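Local coordinates for SLT domain-containing protein (Bdellovibrio bacteriovorus HD100, PDB 6TAB) that acts as a peptidoglycan-degrading lysozyme of altered substrate specificity and facilitates exit of this periplasmic predator from its prey cell, at residues I165-L170 with K188-P193; L170-E175 with L194-C199. One frame throughout, in Å; residues are numbered along the deposited sequence.

Contact 1 of 2, residues I165-L170 with K188-P193; sequences ISRGLL and KDLHDP
Gly-168 and His-191 bring the two backbones closest, with their CA atoms 4.8 Å apart, in a region that strand 163-167 leads into. The phi of Gly-168 is positive (75°), a conformation that suits glycine. Its CA faces Leu-190 O at 3.8 Å.

Arg-167 has the largest share of the contact. Its chain is extended from CG to NE and passes beside the His-191 ring. CB rests against Leu-190 CB at 3.8 Å, and the Arg-167 and Leu-190 side chains cross at about a right angle. Farther out, CD of Arg-167 lies 3.6 Å from NE2 of His-191. The chain ends in a hydrogen bond from Arg-167 NH1 to His-191 NE2, 3.0 Å long, with an angle of 157° at the hydrogen. NH1 lies in the plane of the imidazole, at its edge. The guanidinium itself stands almost perpendicular to the ring, with 86° between the planes. CG2 of Ile-165 sits over the centre of one guanidinium face. NE2 acts as acceptor, and the nearby positive charge would be expected to favour a neutral imidazole.

The turn opens the Gly-Leu-Leu-Gln-Ile sequence, which resembles the Gly-Leu-Met-Gln motif of SLT relatives in the lysozyme clan. Here the strand of a β-hairpin meets the loop that leads into helix 193-211.

One water joins the loops, accepting from Leu-169 N and donating to Leu-190 O, both at 3.0 Å. Beyond it, CD1 of Leu-169 packs on Pro-193 CB at 3.6 Å. Trp-90 of helix 87-101 touches both of these side chains.

Contact 2 of 2, residues L170-E175 with L194-C199; sequences LQISIE and LQNLSC
In Asn-196 chi1 puts CG anti to the backbone N, and chi2 near -79° sets OD1 on the Leu-170 side. In Leu-170 CG lies beside the backbone N, and the side chain crosses that of Asn-196 obliquely.

The main polar link runs from Leu-170 N to Asn-196 OD1. It is 2.9 Å long, with 151° at the hydrogen, and the donor is tilted 29° from the carbonyl plane. The same oxygen lies 3.4 Å from CB of Leu-170. The backbone N of a buried turn is thus satisfied by a helix side chain. The other end of the amide is used too: ND2 of Asn-196 donates to two carbonyls, Arg-167 O and Leu-190 O. Three bonds grip the amide and should fix its rotation.

Gln-171 and Ile-172 form a G1 β-bulge opposite Arg-167. They complete the Gly-Leu-Leu-Gln-Ile sequence, placed against helix 193-211 in this SLT domain. The chain then enters helix 174-178, with Ser-173 in the N-cap position.

Apolar contacts flank the amide. CD1 of Leu-170 meets CD2 of Leu-197 at 4.2 Å. Leu-136, Met-139 and Val-140 of helix 125-144 also pack on Leu-170. Ile-172 reaches the next turn of helix 193-211 with CD1, which is 3.7 Å from Asn-196 O and 3.9 Å from Cys-199 CB. Its other branch, CG2, lies 4.1 Å from Cys-199 SG. That sulfur forms the disulfide with Cys-182, which ties the preceding loop to the helix.

How the contacts relate
Contacts 1 and 2 are neighbours, with centres about 5 Å apart, and they share Leu-170. Their segments alternate along the chain. A probable hydrogen bond of 2.8 Å links Arg-167 N to Ile-172 O. A second, of 3.0 Å, links Leu-190 O to Asn-196 ND2. Leu-190 CD2 also packs 3.3 Å from Ile-172 O. Between the contacts, Gln-171 NE2 bonds to Gly-168 O. Glu-143 of helix 125-144 is probably the catalytic glutamate, since Glu-143 and Ser-144 resemble the catalytic Glu-Ser motif of SLT relatives. The 168-171 turn lies next to this pair: the Gln-171 side chain touches Glu-143, and Leu-169 O bonds to Ser-144 OG.

Contact 1 of 2, residues I165-L170 with K188-P193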
loop_
_atom_site.group_PDB
_atom_site.type_symbol
_atom_site.label_atom_id
_atom_site.label_comp_id
_atom_site.label_asym_id
_atom_site.label_seq_id
_atom_site.Cartn_x
_atom_site.Cartn_y
_atom_site.Cartn_z
ATOM N N ILE A 165 -16.793 -8.230 -0.029
ATOM C CA ILE A 165 -16.821 -7.064 0.882
ATOM C C ILE A 165 -15.373 -6.622 1.140
ATOM O O ILE A 165 -14.570 -7.377 1.728
ATOM C CB ILE A 165 -17.609 -7.367 2.183
ATOM C CG1 ILE A 165 -19.037 -7.890 1.895
ATOM C CG2 ILE A 165 -17.623 -6.130 3.082
ATOM C CD1 ILE A 165 -19.815 -8.380 3.114
ATOM N N SER A 166 -15.040 -5.390 0.721
ATOM C CA SER A 166 -13.734 -4.805 0.947
ATOM C C SER A 166 -13.732 -4.092 2.311
ATOM O O SER A 166 -14.712 -3.388 2.619
ATOM C CB SER A 166 -13.388 -3.881 -0.214
ATOM O OG SER A 166 -13.257 -4.616 -1.433
ATOM N N ARG A 167 -12.643 -4.236 3.081
ATOM C CA ARG A 167 -12.653 -3.836 4.492
ATOM C C ARG A 167 -11.396 -3.075 4.920
ATOM O O ARG A 167 -10.255 -3.370 4.513
ATOM C CB ARG A 167 -12.814 -5.072 5.393
ATOM C CG ARG A 167 -14.109 -5.853 5.194
ATOM C CD ARG A 167 -14.205 -7.086 6.054
ATOM N NE ARG A 167 -15.435 -7.834 5.900
ATOM C CZ ARG A 167 -16.620 -7.581 6.418
ATOM N NH1 ARG A 167 -16.756 -6.559 7.254
ATOM N NH2 ARG A 167 -17.652 -8.381 6.118
ATOM N N GLY A 168 -11.621 -2.129 5.854
ATOM C CA GLY A 168 -10.508 -1.514 6.593
ATOM C C GLY A 168 -9.698 -0.491 5.793
ATOM O O GLY A 168 -10.102 -0.015 4.718
ATOM N N LEU A 169 -8.522 -0.174 6.342
ATOM C CA LEU A 169 -7.724 0.983 5.892
ATOM C C LEU A 169 -7.407 0.914 4.385
ATOM O O LEU A 169 -7.450 1.952 3.682
ATOM C CB LEU A 169 -6.437 1.108 6.716
ATOM C CG LEU A 169 -6.594 1.510 8.180
ATOM C CD1 LEU A 169 -5.218 1.582 8.823
ATOM C CD2 LEU A 169 -7.368 2.823 8.330
ATOM N N LEU A 170 -6.982 -0.275 3.898
ATOM C CA LEU A 170 -6.556 -0.477 2.485
ATOM C C LEU A 170 -7.620 -1.224 1.647
ATOM O O LEU A 170 -7.360 -1.604 0.503
ATOM C CB LEU A 170 -5.205 -1.221 2.475
ATOM C CG LEU A 170 -3.999 -0.410 2.956
ATOM C CD1 LEU A 170 -2.805 -1.315 3.211
ATOM C CD2 LEU A 170 -3.653 0.697 1.971
ATOM N N LYS A 188 -13.647 -9.533 11.492
ATOM C CA LYS A 188 -13.253 -8.472 12.449
ATOM C C LYS A 188 -11.753 -8.131 12.343
ATOM O O LYS A 188 -11.336 -6.980 12.537
ATOM C CB LYS A 188 -13.591 -8.875 13.885
ATOM C CG LYS A 188 -13.373 -7.797 14.932
ATOM C CD LYS A 188 -13.919 -8.161 16.302
ATOM C CE LYS A 188 -13.735 -7.042 17.305
ATOM N NZ LYS A 188 -14.196 -7.436 18.654
ATOM N N ASP A 189 -10.932 -9.131 12.016
ATOM C CA ASP A 189 -9.479 -8.941 11.930
ATOM C C ASP A 189 -9.076 -7.949 10.818
ATOM O O ASP A 189 -8.016 -7.294 10.934
ATOM C CB ASP A 189 -8.762 -10.290 11.800
ATOM C CG ASP A 189 -8.916 -11.140 13.059
ATOM O OD1 ASP A 189 -8.486 -10.671 14.139
ATOM O OD2 ASP A 189 -9.516 -12.241 12.970
ATOM N N LEU A 190 -9.877 -7.835 9.746
ATOM C CA LEU A 190 -9.565 -6.867 8.668
ATOM C C LEU A 190 -9.798 -5.413 9.138
ATOM O O LEU A 190 -9.197 -4.485 8.559
ATOM C CB LEU A 190 -10.332 -7.192 7.374
ATOM C CG LEU A 190 -9.849 -8.448 6.612
ATOM C CD1 LEU A 190 -10.559 -9.705 7.132
ATOM C CD2 LEU A 190 -10.015 -8.311 5.091
ATOM N N HIS A 191 -10.621 -5.222 10.188
ATOM C CA HIS A 191 -10.872 -3.907 10.763
ATOM C C HIS A 191 -9.854 -3.557 11.863
ATOM O O HIS A 191 -9.927 -2.458 12.459
ATOM C CB HIS A 191 -12.342 -3.827 11.214
ATOM C CG HIS A 191 -13.343 -3.940 10.099
ATOM N ND1 HIS A 191 -13.549 -2.947 9.182
ATOM C CD2 HIS A 191 -14.118 -4.990 9.706
ATOM C CE1 HIS A 191 -14.453 -3.334 8.296
ATOM N NE2 HIS A 191 -14.837 -4.617 8.601
ATOM N N ASP A 192 -8.901 -4.449 12.159
ATOM C CA ASP A 192 -7.742 -4.160 13.011
ATOM C C ASP A 192 -6.718 -3.443 12.137
ATOM O O ASP A 192 -6.183 -4.076 11.211
ATOM C CB ASP A 192 -7.190 -5.453 13.631
ATOM C CG ASP A 192 -5.913 -5.290 14.453
ATOM O OD1 ASP A 192 -5.215 -4.234 14.307
ATOM O OD2 ASP A 192 -5.568 -6.266 15.201
ATOM N N PRO A 193 -6.415 -2.139 12.383
ATOM C CA PRO A 193 -5.565 -1.394 11.466
ATOM C C PRO A 193 -4.155 -2.006 11.313
ATOM O O PRO A 193 -3.556 -1.929 10.214
ATOM C CB PRO A 193 -5.553 0.027 12.055
ATOM C CG PRO A 193 -5.850 -0.165 13.505
ATOM C CD PRO A 193 -6.822 -1.324 13.549
HETATM O O HOH W 1 -8.155 -1.693 8.909
#

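Contact 2 of 2, residues L170-E175 with L194-C199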
loop_
_atom_site.group_PDB
_atom_site.type_symbol
_atom_site.label_atom_id
_atom_site.label_comp_id
_atom_site.label_asym_id
_atom_site.label_seq_id
_atom_site.Cartn_x
_atom_site.Cartn_y
_atom_site.Cartn_z
ATOM N N LEU A 170 -6.982 -0.275 3.898
ATOM C CA LEU A 170 -6.556 -0.477 2.485
ATOM C C LEU A 170 -7.620 -1.224 1.647
ATOM O O LEU A 170 -7.360 -1.604 0.503
ATOM C CB LEU A 170 -5.205 -1.221 2.475
ATOM C CG LEU A 170 -3.999 -0.410 2.956
ATOM C CD1 LEU A 170 -2.805 -1.315 3.211
ATOM C CD2 LEU A 170 -3.653 0.697 1.971
ATOM N N GLN A 171 -8.826 -1.414 2.200
ATOM C CA GLN A 171 -9.949 -2.003 1.444
ATOM C C GLN A 171 -9.522 -3.378 0.856
ATOM O O GLN A 171 -9.642 -3.652 -0.345
ATOM C CB GLN A 171 -10.524 -1.005 0.432
ATOM C CG GLN A 171 -11.259 0.157 1.142
ATOM C CD GLN A 171 -12.562 -0.296 1.772
ATOM O OE1 GLN A 171 -13.573 -0.471 1.080
ATOM N NE2 GLN A 171 -12.559 -0.509 3.084
ATOM N N ILE A 172 -9.075 -4.250 1.765
ATOM C CA ILE A 172 -8.678 -5.639 1.481
ATOM C C ILE A 172 -9.877 -6.531 1.791
ATOM O O ILE A 172 -10.696 -6.214 2.657
ATOM C CB ILE A 172 -7.416 -6.020 2.289
ATOM C CG1 ILE A 172 -6.223 -5.136 1.840
ATOM C CG2 ILE A 172 -7.092 -7.522 2.204
ATOM C CD1 ILE A 172 -5.011 -5.178 2.760
ATOM N N SER A 173 -9.989 -7.659 1.089
ATOM C CA SER A 173 -11.044 -8.647 1.329
ATOM C C SER A 173 -10.466 -9.970 1.861
ATOM O O SER A 173 -9.279 -10.273 1.659
ATOM C CB SER A 173 -11.914 -8.860 0.082
ATOM O OG SER A 173 -11.146 -8.989 -1.096
ATOM N N ILE A 174 -11.303 -10.738 2.567
ATOM C CA ILE A 174 -10.757 -11.850 3.340
ATOM C C ILE A 174 -10.238 -12.996 2.432
ATOM O O ILE A 174 -9.163 -13.541 2.733
ATOM C CB ILE A 174 -11.731 -12.347 4.414
ATOM C CG1 ILE A 174 -11.052 -13.302 5.393
ATOM C CG2 ILE A 174 -13.000 -12.959 3.829
ATOM C CD1 ILE A 174 -11.825 -13.496 6.692
ATOM N N GLU A 175 -10.948 -13.372 1.357
ATOM C CA GLU A 175 -10.493 -14.495 0.506
ATOM C C GLU A 175 -9.200 -14.071 -0.221
ATOM O O GLU A 175 -8.168 -14.789 -0.207
ATOM C CB GLU A 175 -11.625 -14.961 -0.422
ATOM C CG GLU A 175 -11.272 -16.161 -1.280
ATOM C CD GLU A 175 -12.442 -16.773 -2.030
ATOM O OE1 GLU A 175 -13.032 -16.098 -2.877
ATOM O OE2 GLU A 175 -12.725 -17.946 -1.789
ATOM N N LEU A 194 -3.617 -2.590 12.388
ATOM C CA LEU A 194 -2.256 -3.148 12.314
ATOM C C LEU A 194 -2.232 -4.404 11.419
ATOM O O LEU A 194 -1.314 -4.562 10.579
ATOM C CB LEU A 194 -1.750 -3.446 13.730
ATOM C CG LEU A 194 -1.772 -2.281 14.735
ATOM C CD1 LEU A 194 -1.044 -2.732 15.980
ATOM C CD2 LEU A 194 -1.137 -1.002 14.173
ATOM N N GLN A 195 -3.243 -5.273 11.536
ATOM C CA GLN A 195 -3.313 -6.472 10.652
ATOM C C GLN A 195 -3.552 -6.061 9.196
ATOM O O GLN A 195 -2.987 -6.663 8.266
ATOM C CB GLN A 195 -4.412 -7.436 11.116
ATOM C CG GLN A 195 -4.154 -8.095 12.473
ATOM C CD GLN A 195 -5.183 -9.157 12.792
ATOM O OE1 GLN A 195 -5.304 -10.172 12.087
ATOM N NE2 GLN A 195 -5.969 -8.935 13.842
ATOM N N ASN A 196 -4.385 -5.046 8.981
ATOM C CA ASN A 196 -4.678 -4.540 7.634
ATOM C C ASN A 196 -3.396 -4.010 6.968
ATOM O O ASN A 196 -3.105 -4.343 5.781
ATOM C CB ASN A 196 -5.828 -3.534 7.705
ATOM C CG ASN A 196 -6.483 -3.205 6.384
ATOM O OD1 ASN A 196 -5.935 -2.413 5.606
ATOM N ND2 ASN A 196 -7.658 -3.790 6.134
ATOM N N LEU A 197 -2.643 -3.164 7.689
ATOM C CA LEU A 197 -1.402 -2.583 7.136
ATOM C C LEU A 197 -0.361 -3.692 6.857
ATOM O O LEU A 197 0.346 -3.650 5.815
ATOM C CB LEU A 197 -0.854 -1.493 8.057
ATOM C CG LEU A 197 -1.698 -0.223 8.120
ATOM C CD1 LEU A 197 -1.231 0.661 9.277
ATOM C CD2 LEU A 197 -1.694 0.552 6.802
ATOM N N SER A 198 -0.234 -4.676 7.754
ATOM C CA SER A 198 0.708 -5.810 7.521
ATOM C C SER A 198 0.326 -6.587 6.248
ATOM O O SER A 198 1.231 -6.986 5.456
ATOM C CB SER A 198 0.798 -6.747 8.706
ATOM O OG SER A 198 1.549 -6.159 9.768
ATOM N N CYS A 199 -0.979 -6.811 6.020
ATOM C CA CYS A 199 -1.427 -7.464 4.772
ATOM C C CYS A 199 -1.063 -6.632 3.542
ATOM O O CYS A 199 -0.575 -7.194 2.520
ATOM C CB CYS A 199 -2.931 -7.758 4.820
ATOM S SG CYS A 199 -3.488 -8.885 3.491
#